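Efb homologous protein (Staphylococcus aureus subsp. aureus Mu50, PDB 2NOJ) probably binds the C3d region of complement component C3 and inhibits complement activation, which would help the bacterium evade innate immunity. Local coordinates at residues T39-V42 / A43-R46. The protein carries 1 engineered substitution. Residues are numbered along the deposited sequence; the frame is centred on the assembly and turned at random.
Sequences TRTV and ATHR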
# COMPACT_ATOMS: atom_id res chain seq x y z
N THR B 39 0.88 -8.41 27.09
CA THR B 39 0.39 -7.04 26.92
C THR B 39 -1.02 -6.88 26.35
O THR B 39 -1.81 -6.07 26.83
CB THR B 39 1.35 -6.25 26.02
OG1 THR B 39 2.70 -6.52 26.42
CG2 THR B 39 1.08 -4.77 26.12
N ARG B 40 -1.33 -7.65 25.31
CA ARG B 40 -2.63 -7.60 24.66
C ARG B 40 -3.04 -6.20 24.23
O ARG B 40 -4.05 -5.67 24.70
CB ARG B 40 -3.70 -8.21 25.59
CG ARG B 40 -3.37 -9.63 26.03
CD ARG B 40 -4.51 -10.30 26.80
NE ARG B 40 -4.78 -9.70 28.11
CZ ARG B 40 -5.67 -8.73 28.32
NH1 ARG B 40 -6.38 -8.25 27.30
NH2 ARG B 40 -5.85 -8.25 29.54
N THR B 41 -2.26 -5.59 23.33
CA THR B 41 -2.55 -4.26 22.80
C THR B 41 -2.45 -4.20 21.27
O THR B 41 -1.84 -5.06 20.64
CB THR B 41 -1.60 -3.16 23.34
OG1 THR B 41 -0.27 -3.40 22.85
CG2 THR B 41 -1.60 -3.13 24.85
N VAL B 42 -3.06 -3.18 20.69
CA VAL B 42 -3.05 -2.97 19.26
C VAL B 42 -1.61 -2.77 18.82
O VAL B 42 -1.22 -3.13 17.70
CB VAL B 42 -3.85 -1.72 18.91
CG1 VAL B 42 -3.84 -1.49 17.41
CG2 VAL B 42 -5.27 -1.87 19.41
N ALA B 43 -0.80 -2.20 19.69
CA ALA B 43 0.59 -1.96 19.34
C ALA B 43 1.33 -3.27 19.29
O ALA B 43 1.92 -3.62 18.28
CB ALA B 43 1.23 -1.02 20.35
N THR B 44 1.31 -4.00 20.40
CA THR B 44 2.01 -5.26 20.48
C THR B 44 1.57 -6.26 19.42
O THR B 44 2.38 -7.06 18.94
CB THR B 44 1.85 -5.89 21.85
OG1 THR B 44 0.49 -5.77 22.27
CG2 THR B 44 2.74 -5.18 22.85
N HIS B 45 0.30 -6.19 19.03
CA HIS B 45 -0.22 -7.08 17.99
C HIS B 45 0.41 -6.77 16.64
O HIS B 45 0.81 -7.69 15.91
CB HIS B 45 -1.75 -6.96 17.89
CG HIS B 45 -2.31 -7.47 16.59
ND1 HIS B 45 -1.96 -8.70 16.06
CD2 HIS B 45 -3.23 -6.95 15.74
CE1 HIS B 45 -2.63 -8.90 14.95
NE2 HIS B 45 -3.41 -7.86 14.73
N ARG B 46 0.52 -5.48 16.31
CA ARG B 46 1.10 -5.11 15.03
C ARG B 46 2.53 -5.63 14.97
O ARG B 46 2.96 -6.20 13.95
CB ARG B 46 1.07 -3.60 14.82
CG ARG B 46 -0.34 -3.07 14.64
CD ARG B 46 -0.40 -1.57 14.32
NE ARG B 46 -0.20 -1.26 12.90
CZ ARG B 46 0.99 -1.02 12.36
NH1 ARG B 46 2.09 -1.05 13.10
NH2 ARG B 46 1.08 -0.74 11.06
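His45 meets Thr41 through its backbone and CB, not through its imidazole ring. The ring lies against the ring of Phe36, with the two planes at about 30°, and Leu74 and Leu79 also touch this buried side chain. The second flat group, the guanidinium of Arg46, lies beyond the turn. Its NE forms a salt bridge with an acidic side chain of another protein chain. Of the Arg46 side chain, only the aliphatic part reaches back across the contact, with CB, CG and CD alongside Val42 O.

His45 N is hydrogen-bonded to Thr41 O at 2.9 Å. The next bond of the helix runs from Arg46 N to Val42 O at 3.2 Å.

The two threonine side chains Thr41 and Thr44 cross at about a right angle. Thr41 OG1 and Thr44 OG1 are hydrogen-bonded at 2.6 Å. Both hydroxyls sit between their own backbone N and carbonyl carbon (chi1 67° and 44°), which turns them to each other. Thr44 OG1 also lies 2.9 Å from Thr41 O, and Thr41 OG1 lies 3.0 Å from Thr44 N. The methyl CG2 of Thr44 points to the preceding helix and packs on Thr39, 3.6 Å from Thr39 CB. The Thr39 hydroxyl is bonded to Leu35 O.

Thr41 occupies the N-cap position of helix 42-54. Arg40, with positive phi, has just left helix 24-39. The arrangement is a tight helix-to-helix connection with a threonine N-cap, here joining the first two helices of the three-helix bundle of the Efb C-terminal family.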